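PDB 5J78: acetaldehyde dehydrogenase (Acetylating), which catalyses, as an acetylating aldehyde dehydrogenase, the interconversion of acetaldehyde and acetyl-CoA, using the NAD(H) couple and coenzyme A. Local coordinates for residues Phe98-Ser106 with Ile429-Leu439. Numbering follows the deposited sequence.
Sequences FAANDVYNS and IGATVNVKPSL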
loop_
_atom_site.group_PDB
_atom_site.type_symbol
_atom_site.label_atom_id
_atom_site.label_comp_id
_atom_site.label_asym_id
_atom_site.label_seq_id
_atom_site.Cartn_x
_atom_site.Cartn_y
_atom_site.Cartn_z
ATOM N N PHE A 98 34.660 12.675 -20.075
ATOM C CA PHE A 98 34.528 11.241 -20.281
ATOM C C PHE A 98 33.169 10.973 -20.930
ATOM O O PHE A 98 33.067 10.201 -21.884
ATOM C CB PHE A 98 34.687 10.459 -18.957
ATOM C CG PHE A 98 34.289 9.011 -19.059
ATOM C CD1 PHE A 98 35.148 8.075 -19.605
ATOM C CD2 PHE A 98 33.033 8.593 -18.629
ATOM C CE1 PHE A 98 34.758 6.722 -19.725
ATOM C CE2 PHE A 98 32.640 7.254 -18.747
ATOM C CZ PHE A 98 33.511 6.324 -19.299
ATOM N N ALA A 99 32.129 11.639 -20.445
ATOM C CA ALA A 99 30.810 11.436 -21.019
ATOM C C ALA A 99 30.736 12.051 -22.398
ATOM O O ALA A 99 30.138 11.486 -23.316
ATOM C CB ALA A 99 29.743 12.010 -20.134
ATOM N N ALA A 100 31.363 13.206 -22.562
ATOM C CA ALA A 100 31.281 13.903 -23.833
ATOM C C ALA A 100 32.126 13.237 -24.924
ATOM O O ALA A 100 31.808 13.379 -26.100
ATOM C CB ALA A 100 31.701 15.345 -23.670
ATOM N N ASN A 101 33.205 12.541 -24.548
ATOM C CA ASN A 101 34.124 11.986 -25.539
ATOM C C ASN A 101 34.069 10.460 -25.629
ATOM O O ASN A 101 33.728 9.930 -26.689
ATOM C CB ASN A 101 35.564 12.454 -25.262
ATOM C CG ASN A 101 35.726 13.956 -25.447
ATOM O OD1 ASN A 101 35.039 14.563 -26.256
ATOM N ND2 ASN A 101 36.630 14.558 -24.700
ATOM N N ASP A 102 34.382 9.766 -24.539
ATOM C CA ASP A 102 34.398 8.294 -24.530
ATOM C C ASP A 102 33.020 7.671 -24.846
ATOM O O ASP A 102 32.926 6.737 -25.638
ATOM C CB ASP A 102 34.894 7.771 -23.181
ATOM C CG ASP A 102 36.328 8.195 -22.881
ATOM O OD1 ASP A 102 36.659 9.387 -23.048
ATOM O OD2 ASP A 102 37.130 7.327 -22.501
ATOM N N VAL A 103 31.968 8.195 -24.239
ATOM C CA VAL A 103 30.623 7.682 -24.477
ATOM C C VAL A 103 30.180 7.996 -25.898
ATOM O O VAL A 103 29.666 7.132 -26.601
ATOM C CB VAL A 103 29.610 8.254 -23.473
ATOM C CG1 VAL A 103 28.195 7.917 -23.871
ATOM C CG2 VAL A 103 29.907 7.747 -22.076
ATOM N N TYR A 104 30.388 9.231 -26.325
ATOM C CA TYR A 104 30.070 9.616 -27.685
ATOM C C TYR A 104 30.747 8.705 -28.713
ATOM O O TYR A 104 30.102 8.178 -29.633
ATOM C CB TYR A 104 30.487 11.058 -27.941
ATOM C CG TYR A 104 30.300 11.418 -29.385
ATOM C CD1 TYR A 104 29.036 11.574 -29.909
ATOM C CD2 TYR A 104 31.391 11.590 -30.225
ATOM C CE1 TYR A 104 28.843 11.893 -31.249
ATOM C CE2 TYR A 104 31.224 11.908 -31.554
ATOM C CZ TYR A 104 29.943 12.063 -32.064
ATOM O OH TYR A 104 29.771 12.375 -33.389
ATOM N N ASN A 105 32.053 8.535 -28.567
ATOM C CA ASN A 105 32.813 7.730 -29.513
ATOM C C ASN A 105 32.336 6.275 -29.554
ATOM O O ASN A 105 32.373 5.658 -30.603
ATOM C CB ASN A 105 34.312 7.812 -29.172
ATOM C CG ASN A 105 34.926 9.143 -29.587
ATOM O OD1 ASN A 105 34.429 9.819 -30.499
ATOM N ND2 ASN A 105 36.012 9.519 -28.936
ATOM N N SER A 106 31.855 5.746 -28.428
ATOM C CA SER A 106 31.396 4.359 -28.370
ATOM C C SER A 106 29.997 4.139 -28.967
ATOM O O SER A 106 29.583 3.007 -29.138
ATOM C CB SER A 106 31.379 3.864 -26.928
ATOM O OG SER A 106 30.244 4.375 -26.263
ATOM N N ILE A 429 34.301 2.090 -15.366
ATOM C CA ILE A 429 33.464 2.882 -16.260
ATOM C C ILE A 429 33.870 2.730 -17.714
ATOM O O ILE A 429 33.212 3.273 -18.581
ATOM C CB ILE A 429 33.501 4.386 -15.885
ATOM C CG1 ILE A 429 34.883 4.967 -16.141
ATOM C CG2 ILE A 429 33.056 4.562 -14.423
ATOM C CD1 ILE A 429 34.974 6.467 -15.836
ATOM N N GLY A 430 34.973 2.028 -17.981
ATOM C CA GLY A 430 35.407 1.805 -19.354
ATOM C C GLY A 430 36.301 2.885 -19.960
ATOM O O GLY A 430 36.478 2.932 -21.181
ATOM N N ALA A 431 36.878 3.743 -19.120
ATOM C CA ALA A 431 37.856 4.719 -19.585
ATOM C C ALA A 431 39.174 4.056 -19.965
ATOM O O ALA A 431 39.714 4.330 -21.035
ATOM C CB ALA A 431 38.096 5.793 -18.499
ATOM N N THR A 432 39.693 3.197 -19.085
ATOM C CA THR A 432 41.017 2.607 -19.274
ATOM C C THR A 432 41.062 1.085 -19.499
ATOM O O THR A 432 42.149 0.527 -19.679
ATOM C CB THR A 432 41.929 2.931 -18.058
ATOM O OG1 THR A 432 41.272 2.517 -16.850
ATOM C CG2 THR A 432 42.252 4.453 -17.988
ATOM N N VAL A 433 39.912 0.413 -19.456
ATOM C CA VAL A 433 39.815 -0.982 -19.917
ATOM C C VAL A 433 38.622 -1.047 -20.865
ATOM O O VAL A 433 37.737 -0.170 -20.815
ATOM C CB VAL A 433 39.643 -2.008 -18.757
ATOM C CG1 VAL A 433 40.625 -1.737 -17.601
ATOM C CG2 VAL A 433 38.216 -1.990 -18.223
ATOM N N ASN A 434 38.581 -2.074 -21.718
ATOM C CA ASN A 434 37.573 -2.135 -22.777
ATOM C C ASN A 434 36.260 -2.806 -22.343
ATOM O O ASN A 434 35.925 -3.898 -22.804
ATOM C CB ASN A 434 38.149 -2.853 -23.993
ATOM C CG ASN A 434 39.198 -2.036 -24.699
ATOM O OD1 ASN A 434 39.031 -0.834 -24.891
ATOM N ND2 ASN A 434 40.301 -2.676 -25.072
ATOM N N VAL A 435 35.554 -2.168 -21.413
ATOM C CA VAL A 435 34.110 -2.358 -21.268
ATOM C C VAL A 435 33.439 -1.106 -21.823
ATOM O O VAL A 435 34.099 -0.108 -22.031
ATOM C CB VAL A 435 33.712 -2.615 -19.798
ATOM C CG1 VAL A 435 34.342 -3.900 -19.327
ATOM C CG2 VAL A 435 34.150 -1.469 -18.876
ATOM N N LYS A 436 32.136 -1.146 -22.078
ATOM C CA LYS A 436 31.457 -0.011 -22.702
ATOM C C LYS A 436 31.506 1.234 -21.810
ATOM O O LYS A 436 31.137 1.151 -20.649
ATOM C CB LYS A 436 30.006 -0.371 -22.998
ATOM C CG LYS A 436 29.851 -1.418 -24.071
ATOM C CD LYS A 436 30.253 -0.856 -25.446
ATOM C CE LYS A 436 30.073 -1.880 -26.555
ATOM N NZ LYS A 436 30.656 -1.391 -27.832
ATOM N N PRO A 437 31.961 2.388 -22.344
ATOM C CA PRO A 437 31.898 3.606 -21.518
ATOM C C PRO A 437 30.493 3.895 -20.970
ATOM O O PRO A 437 29.513 3.979 -21.731
ATOM C CB PRO A 437 32.339 4.721 -22.479
ATOM C CG PRO A 437 33.247 4.011 -23.471
ATOM C CD PRO A 437 32.625 2.623 -23.638
ATOM N N SER A 438 30.392 4.041 -19.652
ATOM C CA SER A 438 29.087 4.199 -19.021
ATOM C C SER A 438 29.235 4.755 -17.612
ATOM O O SER A 438 30.250 4.516 -16.944
ATOM C CB SER A 438 28.353 2.841 -18.984
ATOM O OG SER A 438 27.092 2.908 -18.324
ATOM N N LEU A 439 28.204 5.463 -17.158
ATOM C CA LEU A 439 28.090 5.844 -15.750
ATOM C C LEU A 439 26.893 5.168 -15.069
ATOM O O LEU A 439 26.440 5.601 -14.011
ATOM C CB LEU A 439 28.004 7.384 -15.642
ATOM C CG LEU A 439 29.304 8.053 -16.109
ATOM C CD1 LEU A 439 29.222 9.573 -16.196
ATOM C CD2 LEU A 439 30.444 7.655 -15.205
HETATM O O HOH W 1 37.107 4.789 -23.401
HETATM O O HOH W 2 28.799 3.340 -24.123
#
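F98 presents one ring face to the tip of I429, whose CD1 stands over its centre, 3.7 Å from the ring centroid and only 9° off the ring normal, a CH-pi contact made by the unbranched end of the longer arm of isoleucine. The ring reaches the loop because its CG lies anti to the backbone N (chi1 168°), and its outer atoms then meet both loop arms: CZ is 3.7 Å from CB of P437, and CE1 is 3.7 Å from CB of A431, where a small methyl fits beside the ring. Between the arms, S438 N bonds to I429 O. G430, with positive phi, closes helix 424-428 in a Schellman motif, at angles that would jam a CB against the preceding carbonyl. Were F98 an alanine, the tip of I429 and CB of P437 would probably lose the ring they share, leaving a gap between helix and loop. One turn along helix 89-107, P437 sets its puckered ring against the backbone, its CG 3.5 Å from D102 O, while its CD touches CB of S106. At the far bend, N434 OD1 accepts a bond from R471 of the second subunit. S106 OG donates to V103 O, so serine can also accept from a water that donates to P437 O; another water donates to D102 OD2 and G430 O. Apolar packing thus joins the segments directly, whereas their paired acceptors need water to supply the protons.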